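Local structure of replication initiation and membrane attachment protein (Geobacillus stearothermophilus 10, 5WTN) at residues 245-250 / 264-269; 252-255 / 260-263; 204-209 / 235-240; 241-246 / 271-276; 92-97 / 103-108. The protein is a tetrameric primosomal protein that forms a complex with a primosomal re-initiation protein and probably takes part in building the replication machinery on DNA. All coordinates share one frame; numbering follows the deposited sequence.

Interaction 1. Residues 245-250 / 264-269; sequences LEMQKL and DALRRA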
# COMPACT_ATOMS: atom_id res chain seq x y z
N LEU A 245 -0.87 -3.50 -49.17
CA LEU A 245 -0.49 -2.53 -50.20
C LEU A 245 -0.52 -1.13 -49.62
O LEU A 245 0.36 -0.32 -49.89
CB LEU A 245 -1.41 -2.61 -51.41
CG LEU A 245 -0.89 -3.44 -52.59
CD1 LEU A 245 -1.80 -3.31 -53.80
CD2 LEU A 245 0.55 -3.03 -52.92
N GLU A 246 -1.55 -0.84 -48.82
CA GLU A 246 -1.63 0.45 -48.16
C GLU A 246 -0.53 0.66 -47.10
O GLU A 246 0.01 1.77 -46.99
CB GLU A 246 -3.05 0.68 -47.59
CG GLU A 246 -4.14 0.85 -48.66
CD GLU A 246 -4.01 2.13 -49.50
OE1 GLU A 246 -4.27 3.24 -48.96
OE2 GLU A 246 -3.66 2.04 -50.70
N MET A 247 0.01 -0.35 -46.43
CA MET A 247 1.09 -0.08 -45.50
C MET A 247 2.32 -0.04 -46.17
O MET A 247 3.24 0.42 -45.69
CB MET A 247 1.24 -1.09 -44.45
CG MET A 247 2.07 -0.57 -43.34
SD MET A 247 1.02 -0.42 -42.02
CE MET A 247 1.85 0.42 -40.93
N GLN A 248 2.32 -0.55 -47.31
CA GLN A 248 3.49 -0.34 -48.13
C GLN A 248 3.64 1.15 -48.40
O GLN A 248 4.73 1.70 -48.20
CB GLN A 248 3.39 -1.12 -49.44
CG GLN A 248 4.65 -1.07 -50.28
CD GLN A 248 4.50 -1.84 -51.58
OE1 GLN A 248 3.80 -2.86 -51.64
NE2 GLN A 248 5.14 -1.34 -52.64
N LYS A 249 2.56 1.81 -48.82
CA LYS A 249 2.61 3.25 -49.05
C LYS A 249 3.06 4.00 -47.80
O LYS A 249 4.05 4.73 -47.85
CB LYS A 249 1.26 3.81 -49.55
CG LYS A 249 1.13 3.87 -51.07
CD LYS A 249 0.04 4.88 -51.50
CE LYS A 249 -1.25 4.70 -50.70
NZ LYS A 249 -2.41 5.56 -51.12
N LEU A 250 2.35 3.79 -46.70
CA LEU A 250 2.66 4.45 -45.44
C LEU A 250 4.12 4.29 -45.06
O LEU A 250 4.78 5.24 -44.64
CB LEU A 250 1.79 3.89 -44.33
CG LEU A 250 0.28 3.96 -44.57
CD1 LEU A 250 -0.46 3.41 -43.35
CD2 LEU A 250 -0.14 5.40 -44.86
N ASP A 264 7.07 6.55 -34.79
CA ASP A 264 6.25 7.72 -34.48
C ASP A 264 5.60 8.28 -35.75
O ASP A 264 4.40 8.49 -35.78
CB ASP A 264 7.10 8.79 -33.78
CG ASP A 264 6.99 8.73 -32.24
OD1 ASP A 264 6.70 7.64 -31.69
OD2 ASP A 264 7.20 9.79 -31.60
N ALA A 265 6.40 8.46 -36.80
CA ALA A 265 5.91 8.97 -38.08
C ALA A 265 4.96 8.00 -38.79
O ALA A 265 3.96 8.42 -39.39
CB ALA A 265 7.06 9.30 -38.98
N LEU A 266 5.28 6.70 -38.73
CA LEU A 266 4.39 5.66 -39.24
C LEU A 266 3.04 5.68 -38.53
O LEU A 266 2.01 5.62 -39.18
CB LEU A 266 5.04 4.29 -39.06
CG LEU A 266 4.28 3.10 -39.62
CD1 LEU A 266 4.11 3.22 -41.12
CD2 LEU A 266 4.99 1.82 -39.31
N ARG A 267 3.06 5.78 -37.20
CA ARG A 267 1.84 5.87 -36.41
C ARG A 267 0.94 7.01 -36.87
O ARG A 267 -0.27 6.83 -37.02
CB ARG A 267 2.14 5.99 -34.90
CG ARG A 267 2.65 4.69 -34.25
CD ARG A 267 2.93 4.80 -32.73
NE ARG A 267 1.77 5.23 -31.93
CZ ARG A 267 1.76 5.27 -30.59
NH1 ARG A 267 2.83 4.87 -29.91
NH2 ARG A 267 0.67 5.68 -29.93
N ARG A 268 1.53 8.18 -37.12
CA ARG A 268 0.77 9.33 -37.60
C ARG A 268 0.14 9.06 -38.96
O ARG A 268 -1.04 9.33 -39.16
CB ARG A 268 1.66 10.57 -37.70
CG ARG A 268 2.25 11.00 -36.37
CD ARG A 268 2.78 12.44 -36.39
NE ARG A 268 3.71 12.64 -35.28
CZ ARG A 268 5.03 12.54 -35.39
NH1 ARG A 268 5.57 12.26 -36.58
NH2 ARG A 268 5.81 12.72 -34.33
N ALA A 269 0.94 8.55 -39.89
CA ALA A 269 0.47 8.22 -41.23
C ALA A 269 -0.73 7.28 -41.16
O ALA A 269 -1.72 7.48 -41.86
CB ALA A 269 1.58 7.58 -42.02
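Leu-266 of helix 263-278 reaches across to Met-247 and Leu-250 of helix 244-254. Its CB sets off to one side of the partner helix, and with CG anti to the backbone N (chi1 -176°) the branch turns inward. CG itself lies 3.8 Å from Met-247 CE. Of the two tips, CD1 touches both partners, 3.6 Å from Met-247 CE and 4.0 Å from Leu-250 CB, while CD2 touches the same methionine methyl. Met-247 is bent at chi2 and crosses the leucine at about a right angle, so that its single terminal methyl meets three carbons. Beyond this group, Leu-250 CD2 rests 4.0 Å from Ala-269 CB. The axes of the two helical segments come no nearer than 10.5 Å and are inclined at 129°, which leaves side chains to bridge them. Leu-236 of helix 227-240 packs on both Met-247 and Leu-266, continuing the core into a third helix. With aliphatic carbons and the methionine methyl making the side-chain contacts, the interaction rests on shape and exclusion of water rather than on directional bonds.

Interaction 2. Residues 252-255 / 260-263; sequences LGVI and HIDI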
# COMPACT_ATOMS: atom_id res chain seq x y z
N LEU A 252 6.63 3.55 -47.09
CA LEU A 252 7.38 4.28 -48.10
C LEU A 252 7.29 5.82 -47.96
O LEU A 252 8.14 6.53 -48.46
CB LEU A 252 6.94 3.85 -49.50
CG LEU A 252 7.36 2.45 -49.95
CD1 LEU A 252 6.79 2.09 -51.31
CD2 LEU A 252 8.87 2.33 -49.97
N GLY A 253 6.28 6.32 -47.27
CA GLY A 253 6.16 7.75 -47.12
C GLY A 253 7.00 8.27 -45.98
O GLY A 253 7.43 9.43 -46.00
N VAL A 254 7.20 7.45 -44.96
CA VAL A 254 7.96 7.85 -43.78
C VAL A 254 9.41 7.33 -43.70
O VAL A 254 10.11 7.55 -42.71
CB VAL A 254 7.18 7.50 -42.53
CG1 VAL A 254 5.76 8.00 -42.68
CG2 VAL A 254 7.17 5.99 -42.32
N ILE A 255 9.87 6.62 -44.73
CA ILE A 255 11.19 5.99 -44.66
C ILE A 255 12.37 6.90 -45.01
O ILE A 255 12.34 7.63 -46.00
CB ILE A 255 11.22 4.67 -45.49
CG1 ILE A 255 12.53 3.90 -45.25
CG2 ILE A 255 11.03 4.94 -46.96
CD1 ILE A 255 12.55 2.54 -45.92
N HIS A 260 15.96 3.74 -42.48
CA HIS A 260 15.33 3.75 -41.15
C HIS A 260 13.85 4.12 -41.22
O HIS A 260 13.46 5.04 -41.92
CB HIS A 260 16.06 4.74 -40.26
CG HIS A 260 15.48 4.84 -38.88
ND1 HIS A 260 14.74 5.93 -38.47
CD2 HIS A 260 15.56 4.01 -37.81
CE1 HIS A 260 14.38 5.76 -37.21
NE2 HIS A 260 14.86 4.61 -36.79
N ILE A 261 13.02 3.41 -40.46
CA ILE A 261 11.61 3.76 -40.36
C ILE A 261 11.28 4.33 -38.99
O ILE A 261 11.51 3.68 -37.97
CB ILE A 261 10.73 2.53 -40.62
CG1 ILE A 261 11.04 1.96 -42.00
CG2 ILE A 261 9.26 2.88 -40.51
CD1 ILE A 261 10.36 0.65 -42.26
N ASP A 262 10.74 5.54 -38.96
CA ASP A 262 10.40 6.13 -37.68
C ASP A 262 8.98 5.73 -37.32
O ASP A 262 8.02 6.07 -38.03
CB ASP A 262 10.51 7.65 -37.71
CG ASP A 262 10.09 8.29 -36.41
OD1 ASP A 262 10.29 7.66 -35.35
OD2 ASP A 262 9.55 9.42 -36.45
N ILE A 263 8.85 4.99 -36.23
CA ILE A 263 7.57 4.42 -35.84
C ILE A 263 6.58 5.50 -35.45
O ILE A 263 5.39 5.39 -35.75
CB ILE A 263 7.76 3.41 -34.71
CG1 ILE A 263 8.60 2.23 -35.21
CG2 ILE A 263 6.43 2.93 -34.20
CD1 ILE A 263 8.81 1.14 -34.18
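Asp-262, whose N lies 4.3 Å from Val-254 O, turns its carboxylate onto the start of helix 263-278. Its OD1 and OD2 take weak hydrogen bonds from the N of Asp-264 and the N of Ala-265 respectively, making Asp-262 the N-cap of that helix. Across the contact itself the grip is apolar and centres on Ile-261, which puts a different branch against each of two neighbours. Its CG1, anti to the carbonyl carbon (chi1 -58°), lies 4.1 Å from Ile-255 CG1. Its CG2 lies 4.2 Å from Val-254 CG2. In both pairs the side chains cross obliquely. Ile-255 extends CG1 anti to its own backbone N (chi1 -172°), and this carbon also comes 3.6 Å from His-260 O, touching the loop backbone. Val-229 of helix 227-240 packs on Ile-261, and Val-220 of a nearby loop packs on Ile-255. The contact closes the short connection of a helix-loop-helix unit, drawing the end of helix 244-254 against the residues that lead into helix 263-278. Its polar bonds thus serve the start of the second helix, whereas three branched aliphatic side chains hold the two arms of the connection together.

Interaction 3. Residues 204-209 / 235-240; sequences GVFDFE and KLAFLY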
# COMPACT_ATOMS: atom_id res chain seq x y z
N GLY A 204 -0.65 -13.40 -37.91
CA GLY A 204 -1.69 -13.58 -38.90
C GLY A 204 -2.64 -12.40 -39.04
O GLY A 204 -3.43 -12.36 -39.99
N VAL A 205 -2.57 -11.44 -38.13
CA VAL A 205 -3.42 -10.25 -38.27
C VAL A 205 -3.05 -9.40 -39.50
O VAL A 205 -3.82 -8.54 -39.93
CB VAL A 205 -3.40 -9.34 -36.99
CG1 VAL A 205 -3.82 -10.11 -35.75
CG2 VAL A 205 -2.03 -8.72 -36.79
N PHE A 206 -1.85 -9.64 -40.04
CA PHE A 206 -1.32 -8.86 -41.16
C PHE A 206 -0.48 -9.72 -42.10
O PHE A 206 0.36 -10.50 -41.63
CB PHE A 206 -0.45 -7.73 -40.62
CG PHE A 206 0.17 -6.87 -41.69
CD1 PHE A 206 -0.58 -5.89 -42.32
CD2 PHE A 206 1.49 -7.04 -42.06
CE1 PHE A 206 -0.03 -5.10 -43.30
CE2 PHE A 206 2.05 -6.25 -43.05
CZ PHE A 206 1.29 -5.29 -43.67
N ASP A 207 -0.62 -9.54 -43.41
CA ASP A 207 0.09 -10.44 -44.30
C ASP A 207 1.47 -9.88 -44.62
O ASP A 207 1.62 -9.07 -45.53
CB ASP A 207 -0.71 -10.57 -45.60
CG ASP A 207 -0.10 -11.57 -46.58
OD1 ASP A 207 -0.81 -11.91 -47.56
OD2 ASP A 207 1.06 -12.02 -46.40
N PHE A 208 2.48 -10.41 -43.97
CA PHE A 208 3.83 -9.92 -44.18
C PHE A 208 4.44 -10.45 -45.46
O PHE A 208 5.27 -9.79 -46.08
CB PHE A 208 4.72 -10.28 -43.01
CG PHE A 208 4.50 -9.45 -41.78
CD1 PHE A 208 5.19 -8.26 -41.60
CD2 PHE A 208 3.62 -9.87 -40.80
CE1 PHE A 208 5.00 -7.50 -40.47
CE2 PHE A 208 3.43 -9.12 -39.66
CZ PHE A 208 4.11 -7.93 -39.49
N GLU A 209 4.04 -11.66 -45.84
CA GLU A 209 4.56 -12.28 -47.05
C GLU A 209 4.33 -11.34 -48.24
O GLU A 209 5.28 -10.99 -48.96
CB GLU A 209 3.88 -13.63 -47.28
CG GLU A 209 4.58 -14.54 -48.30
CD GLU A 209 3.60 -15.40 -49.09
OE1 GLU A 209 2.46 -15.61 -48.60
OE2 GLU A 209 3.96 -15.86 -50.20
N LYS A 235 0.35 -3.90 -34.97
CA LYS A 235 -0.64 -3.23 -34.14
C LYS A 235 -1.42 -2.25 -34.98
O LYS A 235 -2.62 -2.09 -34.80
CB LYS A 235 0.01 -2.50 -32.96
CG LYS A 235 0.98 -3.34 -32.16
CD LYS A 235 1.12 -2.80 -30.74
CE LYS A 235 2.08 -3.62 -29.90
NZ LYS A 235 2.48 -2.87 -28.67
N LEU A 236 -0.72 -1.58 -35.89
CA LEU A 236 -1.36 -0.58 -36.73
C LEU A 236 -2.37 -1.24 -37.68
O LEU A 236 -3.53 -0.79 -37.79
CB LEU A 236 -0.30 0.20 -37.49
CG LEU A 236 0.44 1.15 -36.55
CD1 LEU A 236 1.64 1.80 -37.25
CD2 LEU A 236 -0.53 2.19 -36.01
N ALA A 237 -1.94 -2.31 -38.32
CA ALA A 237 -2.79 -3.08 -39.21
C ALA A 237 -4.03 -3.59 -38.49
O ALA A 237 -5.14 -3.56 -39.03
CB ALA A 237 -2.02 -4.24 -39.80
N PHE A 238 -3.84 -4.07 -37.27
CA PHE A 238 -4.93 -4.68 -36.55
C PHE A 238 -5.89 -3.62 -36.05
O PHE A 238 -7.11 -3.77 -36.16
CB PHE A 238 -4.39 -5.50 -35.38
CG PHE A 238 -5.46 -6.00 -34.44
CD1 PHE A 238 -6.01 -7.26 -34.61
CD2 PHE A 238 -5.91 -5.21 -33.39
CE1 PHE A 238 -7.00 -7.72 -33.74
CE2 PHE A 238 -6.90 -5.65 -32.53
CZ PHE A 238 -7.44 -6.90 -32.70
N LEU A 239 -5.34 -2.56 -35.48
CA LEU A 239 -6.14 -1.49 -34.91
C LEU A 239 -6.94 -0.77 -35.99
O LEU A 239 -8.12 -0.47 -35.79
CB LEU A 239 -5.23 -0.49 -34.19
CG LEU A 239 -5.90 0.79 -33.68
CD1 LEU A 239 -6.81 0.47 -32.54
CD2 LEU A 239 -4.89 1.84 -33.25
N TYR A 240 -6.29 -0.46 -37.12
CA TYR A 240 -6.90 0.31 -38.20
C TYR A 240 -7.42 -0.45 -39.45
O TYR A 240 -8.01 0.17 -40.34
CB TYR A 240 -5.91 1.38 -38.62
CG TYR A 240 -5.66 2.40 -37.54
CD1 TYR A 240 -6.71 3.07 -36.94
CD2 TYR A 240 -4.37 2.70 -37.12
CE1 TYR A 240 -6.49 4.02 -35.96
CE2 TYR A 240 -4.14 3.64 -36.14
CZ TYR A 240 -5.21 4.31 -35.56
OH TYR A 240 -5.01 5.26 -34.57
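Val-205 and Phe-206, just before helix 208-217, make apolar contacts with Phe-238 and Ala-237 of helix 227-240. In one, Val-205 CG1 lies 3.8 Å from Phe-238 CD1, with Val-205 CB a little farther from the same ring atom. In the other, the CB of Ala-237 approaches the Phe-206 ring obliquely, nearest to Phe-206 CD1 at 3.3 Å. A chi1 of 179° at Phe-206 sets the CD1 side of the ring's base against that methyl. These side chains fasten a 3-10 turn and the loop after it alongside a long helix in the mainly helical part of the chain, where helices 227-240, 244-254 and 263-278 pack together. The ring of Phe-206 turns its edge to Phe-208, its CD2 standing 3.6 Å above the plane and over the centre of the Phe-208 ring. Phe-208 also has a cation-pi partner in Lys-230, and the Phe-206 ring meets that of Phe-211. Among polar interactions, Asp-207 is the N-cap of helix 208-217, its OD2 accepting a hydrogen bond from the N of Leu-210. Lys-235 NZ forms a salt bridge with Asp-121 OD2 of the second subunit, whose Met-123 packs on Phe-238.

Interaction 4. Residues 241-246 / 271-276; sequences GIPPLE and REWYEL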
# COMPACT_ATOMS: atom_id res chain seq x y z
N GLY A 241 -7.20 -1.76 -39.51
CA GLY A 241 -7.64 -2.54 -40.65
C GLY A 241 -6.91 -2.23 -41.95
O GLY A 241 -7.44 -2.44 -43.05
N ILE A 242 -5.68 -1.75 -41.83
CA ILE A 242 -4.88 -1.38 -43.00
C ILE A 242 -4.39 -2.61 -43.77
O ILE A 242 -3.68 -3.45 -43.22
CB ILE A 242 -3.66 -0.52 -42.59
CG1 ILE A 242 -4.10 0.69 -41.78
CG2 ILE A 242 -2.85 -0.08 -43.79
CD1 ILE A 242 -2.96 1.52 -41.30
N PRO A 243 -4.74 -2.72 -45.06
CA PRO A 243 -4.24 -3.77 -45.96
C PRO A 243 -2.74 -3.61 -46.26
O PRO A 243 -2.18 -2.54 -46.00
CB PRO A 243 -5.07 -3.58 -47.22
CG PRO A 243 -5.53 -2.17 -47.16
CD PRO A 243 -5.73 -1.85 -45.72
N PRO A 244 -2.08 -4.67 -46.77
CA PRO A 244 -0.62 -4.63 -47.00
C PRO A 244 -0.15 -3.64 -48.05
O PRO A 244 0.89 -3.02 -47.84
CB PRO A 244 -0.30 -6.06 -47.45
CG PRO A 244 -1.41 -6.89 -46.90
CD PRO A 244 -2.62 -6.01 -47.01
N LEU A 245 -0.87 -3.50 -49.17
CA LEU A 245 -0.49 -2.53 -50.20
C LEU A 245 -0.52 -1.13 -49.62
O LEU A 245 0.36 -0.32 -49.89
CB LEU A 245 -1.41 -2.61 -51.41
CG LEU A 245 -0.89 -3.44 -52.59
CD1 LEU A 245 -1.80 -3.31 -53.80
CD2 LEU A 245 0.55 -3.03 -52.92
N GLU A 246 -1.55 -0.84 -48.82
CA GLU A 246 -1.63 0.45 -48.16
C GLU A 246 -0.53 0.66 -47.10
O GLU A 246 0.01 1.77 -46.99
CB GLU A 246 -3.05 0.68 -47.59
CG GLU A 246 -4.14 0.85 -48.66
CD GLU A 246 -4.01 2.13 -49.50
OE1 GLU A 246 -4.27 3.24 -48.96
OE2 GLU A 246 -3.66 2.04 -50.70
N ARG A 271 -2.75 6.79 -38.46
CA ARG A 271 -3.86 7.53 -37.85
C ARG A 271 -4.55 8.42 -38.88
O ARG A 271 -5.77 8.55 -38.87
CB ARG A 271 -3.38 8.34 -36.62
CG ARG A 271 -4.41 9.33 -36.03
CD ARG A 271 -4.03 9.86 -34.61
NE ARG A 271 -2.59 10.08 -34.42
CZ ARG A 271 -1.80 9.32 -33.65
NH1 ARG A 271 -2.30 8.27 -32.99
NH2 ARG A 271 -0.50 9.60 -33.54
N GLU A 272 -3.77 9.00 -39.79
CA GLU A 272 -4.31 9.85 -40.84
C GLU A 272 -5.11 9.02 -41.85
O GLU A 272 -6.25 9.35 -42.18
CB GLU A 272 -3.17 10.59 -41.56
CG GLU A 272 -2.50 11.71 -40.76
CD GLU A 272 -1.24 12.28 -41.44
OE1 GLU A 272 -1.04 12.05 -42.66
OE2 GLU A 272 -0.45 12.97 -40.76
N TRP A 273 -4.49 7.96 -42.35
CA TRP A 273 -5.14 7.05 -43.30
C TRP A 273 -6.52 6.63 -42.80
O TRP A 273 -7.47 6.57 -43.58
CB TRP A 273 -4.24 5.82 -43.49
CG TRP A 273 -4.72 4.81 -44.49
CD1 TRP A 273 -4.31 4.68 -45.79
CD2 TRP A 273 -5.66 3.74 -44.27
NE1 TRP A 273 -4.95 3.62 -46.39
CE2 TRP A 273 -5.79 3.03 -45.48
CE3 TRP A 273 -6.42 3.33 -43.16
CZ2 TRP A 273 -6.63 1.93 -45.62
CZ3 TRP A 273 -7.26 2.23 -43.30
CH2 TRP A 273 -7.36 1.54 -44.52
N TYR A 274 -6.64 6.36 -41.51
CA TYR A 274 -7.90 5.90 -40.96
C TYR A 274 -8.96 6.99 -41.02
O TYR A 274 -10.11 6.71 -41.34
CB TYR A 274 -7.71 5.39 -39.54
CG TYR A 274 -8.86 4.59 -38.97
CD1 TYR A 274 -9.79 5.17 -38.11
CD2 TYR A 274 -9.02 3.24 -39.28
CE1 TYR A 274 -10.84 4.43 -37.58
CE2 TYR A 274 -10.05 2.49 -38.75
CZ TYR A 274 -10.96 3.10 -37.90
OH TYR A 274 -11.99 2.36 -37.37
N GLU A 275 -8.57 8.23 -40.72
CA GLU A 275 -9.48 9.36 -40.81
C GLU A 275 -10.08 9.52 -42.21
O GLU A 275 -11.24 9.89 -42.35
CB GLU A 275 -8.78 10.66 -40.39
CG GLU A 275 -8.27 10.66 -38.96
CD GLU A 275 -7.36 11.85 -38.68
OE1 GLU A 275 -7.32 12.78 -39.53
OE2 GLU A 275 -6.69 11.85 -37.61
N LEU A 276 -9.30 9.23 -43.25
CA LEU A 276 -9.83 9.31 -44.62
C LEU A 276 -10.80 8.17 -44.91
O LEU A 276 -11.90 8.38 -45.42
CB LEU A 276 -8.72 9.33 -45.67
CG LEU A 276 -7.79 10.54 -45.65
CD1 LEU A 276 -7.00 10.65 -46.95
CD2 LEU A 276 -8.56 11.83 -45.36
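Trp-273 projects from helix 263-278 onto Glu-246 and Ile-242, and its indole carries the contact. Its chi1 of -177° swings the indole clear of its own backbone N and brings it against the start of helix 244-254. At the pyrrole edge, NE1 donates to Glu-246 OE1 at 2.7 Å with an N-H...O angle of 162°. The oxygen lies in the ring plane and accepts on its anti lone pair, the carboxylate being turned 42° from the indole. Besides this bond, Glu-246 CG lies 3.7 Å from Trp-273 NE1, so the bent glutamate chain also packs against the ring. Ile-242 approaches over one face: its CG1 is 4.1 Å from the centroid of the six-membered ring of Trp-273, a CH-pi contact. Pro-243 CD adds a touch at 3.9 Å from Trp-273 CZ2. An alanine in place of the tryptophan would probably leave Glu-246 OE1 without its indole donor and open a gap beside Ile-242 and Pro-243. Residues 241-243 form the turn between helices 227-240 and 244-254: Gly-241 leaves the first with positive phi, and Pro-243 is the N-cap of the second. Helix 263-278 packs against this turn through Trp-273, and the following Tyr-274 meets the ring of Tyr-240 from helix 227-240.

Interaction 5. Residues 92-97 / 103-108; sequences TYVHAK and KLFLYE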
# COMPACT_ATOMS: atom_id res chain seq x y z
N THR A 92 19.65 15.20 -7.53
CA THR A 92 19.59 16.57 -7.02
C THR A 92 19.92 17.56 -8.11
O THR A 92 20.94 17.45 -8.79
CB THR A 92 20.53 16.77 -5.80
OG1 THR A 92 20.14 15.89 -4.75
CG2 THR A 92 20.47 18.22 -5.31
N TYR A 93 19.04 18.54 -8.28
CA TYR A 93 19.26 19.61 -9.24
C TYR A 93 19.31 20.94 -8.52
O TYR A 93 18.68 21.11 -7.47
CB TYR A 93 18.13 19.64 -10.27
CG TYR A 93 18.00 18.41 -11.15
CD1 TYR A 93 18.59 18.37 -12.40
CD2 TYR A 93 17.28 17.30 -10.72
CE1 TYR A 93 18.46 17.25 -13.20
CE2 TYR A 93 17.14 16.18 -11.52
CZ TYR A 93 17.73 16.16 -12.76
OH TYR A 93 17.60 15.05 -13.57
N VAL A 94 20.05 21.88 -9.08
CA VAL A 94 20.10 23.24 -8.53
C VAL A 94 19.61 24.26 -9.55
O VAL A 94 19.87 24.15 -10.74
CB VAL A 94 21.51 23.63 -7.99
CG1 VAL A 94 22.45 24.00 -9.10
CG2 VAL A 94 21.41 24.76 -6.99
N HIS A 95 18.86 25.25 -9.07
CA HIS A 95 18.37 26.29 -9.95
C HIS A 95 19.47 27.30 -10.22
O HIS A 95 20.19 27.70 -9.30
CB HIS A 95 17.17 27.02 -9.35
CG HIS A 95 16.49 27.94 -10.31
ND1 HIS A 95 16.95 29.21 -10.58
CD2 HIS A 95 15.37 27.78 -11.06
CE1 HIS A 95 16.15 29.79 -11.46
NE2 HIS A 95 15.18 28.95 -11.77
N ALA A 96 19.56 27.72 -11.49
CA ALA A 96 20.58 28.66 -11.95
C ALA A 96 20.55 29.90 -11.08
O ALA A 96 19.51 30.56 -10.97
CB ALA A 96 20.33 29.03 -13.41
N LYS A 97 21.68 30.25 -10.49
CA LYS A 97 21.65 31.17 -9.37
C LYS A 97 21.45 32.62 -9.79
O LYS A 97 22.26 33.19 -10.53
CB LYS A 97 22.92 31.03 -8.51
CG LYS A 97 23.06 29.68 -7.77
CD LYS A 97 23.89 28.65 -8.56
CE LYS A 97 24.31 27.46 -7.70
NZ LYS A 97 25.11 26.44 -8.46
N LYS A 103 19.81 29.59 -2.68
CA LYS A 103 19.71 28.54 -3.68
C LYS A 103 18.34 27.84 -3.72
O LYS A 103 17.62 27.76 -2.70
CB LYS A 103 20.79 27.48 -3.42
CG LYS A 103 22.22 27.90 -3.71
CD LYS A 103 23.13 26.78 -3.23
CE LYS A 103 24.54 26.87 -3.75
NZ LYS A 103 25.30 25.68 -3.24
N LEU A 104 17.98 27.32 -4.89
CA LEU A 104 16.77 26.50 -5.01
C LEU A 104 17.10 25.07 -5.48
O LEU A 104 17.51 24.88 -6.62
CB LEU A 104 15.78 27.16 -5.97
CG LEU A 104 14.52 26.37 -6.33
CD1 LEU A 104 13.72 26.03 -5.08
CD2 LEU A 104 13.67 27.11 -7.33
N PHE A 105 16.90 24.08 -4.61
CA PHE A 105 17.16 22.68 -4.95
C PHE A 105 15.93 21.94 -5.45
O PHE A 105 14.82 22.17 -4.97
CB PHE A 105 17.70 21.93 -3.74
CG PHE A 105 19.04 22.38 -3.33
CD1 PHE A 105 20.17 21.86 -3.94
CD2 PHE A 105 19.20 23.34 -2.34
CE1 PHE A 105 21.43 22.27 -3.56
CE2 PHE A 105 20.46 23.76 -1.96
CZ PHE A 105 21.58 23.23 -2.57
N LEU A 106 16.14 21.04 -6.41
CA LEU A 106 15.10 20.10 -6.81
C LEU A 106 15.54 18.72 -6.32
O LEU A 106 16.56 18.20 -6.75
CB LEU A 106 14.94 20.10 -8.32
CG LEU A 106 13.54 19.89 -8.90
CD1 LEU A 106 13.52 20.20 -10.38
CD2 LEU A 106 13.08 18.47 -8.62
N TYR A 107 14.77 18.14 -5.42
CA TYR A 107 15.07 16.79 -4.94
C TYR A 107 14.17 15.82 -5.66
O TYR A 107 12.98 15.75 -5.40
CB TYR A 107 14.80 16.71 -3.44
CG TYR A 107 15.82 17.45 -2.64
CD1 TYR A 107 17.16 17.44 -3.00
CD2 TYR A 107 15.45 18.18 -1.53
CE1 TYR A 107 18.11 18.13 -2.27
CE2 TYR A 107 16.40 18.88 -0.78
CZ TYR A 107 17.73 18.85 -1.16
OH TYR A 107 18.69 19.54 -0.44
N GLU A 108 14.76 15.06 -6.57
CA GLU A 108 13.99 14.14 -7.41
C GLU A 108 14.13 12.71 -6.87
O GLU A 108 15.18 12.08 -6.97
CB GLU A 108 14.43 14.28 -8.88
CG GLU A 108 14.13 13.13 -9.82
CD GLU A 108 12.67 13.09 -10.28
OE1 GLU A 108 11.89 14.00 -9.91
OE2 GLU A 108 12.31 12.13 -11.00
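Tyr-93 and Leu-106 face each other as an antiparallel hydrogen-bonded pair. Tyr-93 N donates to Leu-106 O at 2.9 Å, and Leu-106 N returns the bond to Tyr-93 O at 2.8 Å. Farther along, His-95 N gives a third bond to Leu-104 O, also at 2.8 Å. Each of two carbonyls takes a CA-H...O contact as well: Tyr-93 O from the CA of Phe-105, and Leu-106 O from the CA of Thr-92. Thr-92 with Tyr-107 and Val-94 with Phe-105 are the non-hydrogen-bonded pairs, and Thr-92 CG2 lies 3.8 Å from Tyr-107 CE1. The two strands form a beta hairpin. On its far side, Phe-105 and Tyr-107 make backbone hydrogen bonds to strand 13-17, while residues 93-95 pair antiparallel with a strand of the second subunit, so the sheet continues through the interface. Side-chain polar ends find partners elsewhere: Thr-92 OG1 bonds Glu-85, Lys-103 NZ bonds the backbone O of Glu-7, Tyr-107 OH bonds His-63, and Glu-108 forms a salt bridge with Arg-19. His-95 ND1 donates to Ala-96 O at 2.9 Å, a bent bond of 134° from above the carbonyl plane. A valine in place of His-95 would probably deprive Ala-96 O of that donor and Phe-154 of the second subunit of its edge-to-face partner. His-95 CB packs 3.7 Å from Leu-104 CB.

Overall arrangement
Interactions 1 to 4 cluster in the mainly helical part of the chain, whereas interaction 5 belongs to a sheet, its centre about 43 Å from that of interaction 1. Interactions 1 and 4 join the same pair of helices, 244-254 and 263-278, at different levels: the first is partly buried and apolar, the second lies at the surface and adds an indole-carboxylate bond. Interaction 2, also superficial, closes the loop between those helices. Interaction 3 brings in helix 227-240, whose Leu-236 and Tyr-240 touch interactions 1 and 4 respectively. Interaction 5, partly buried, relies instead on backbone hydrogen bonds. Interactions 3 and 5 touch the second subunit with several residues each, interaction 1 with Arg-267.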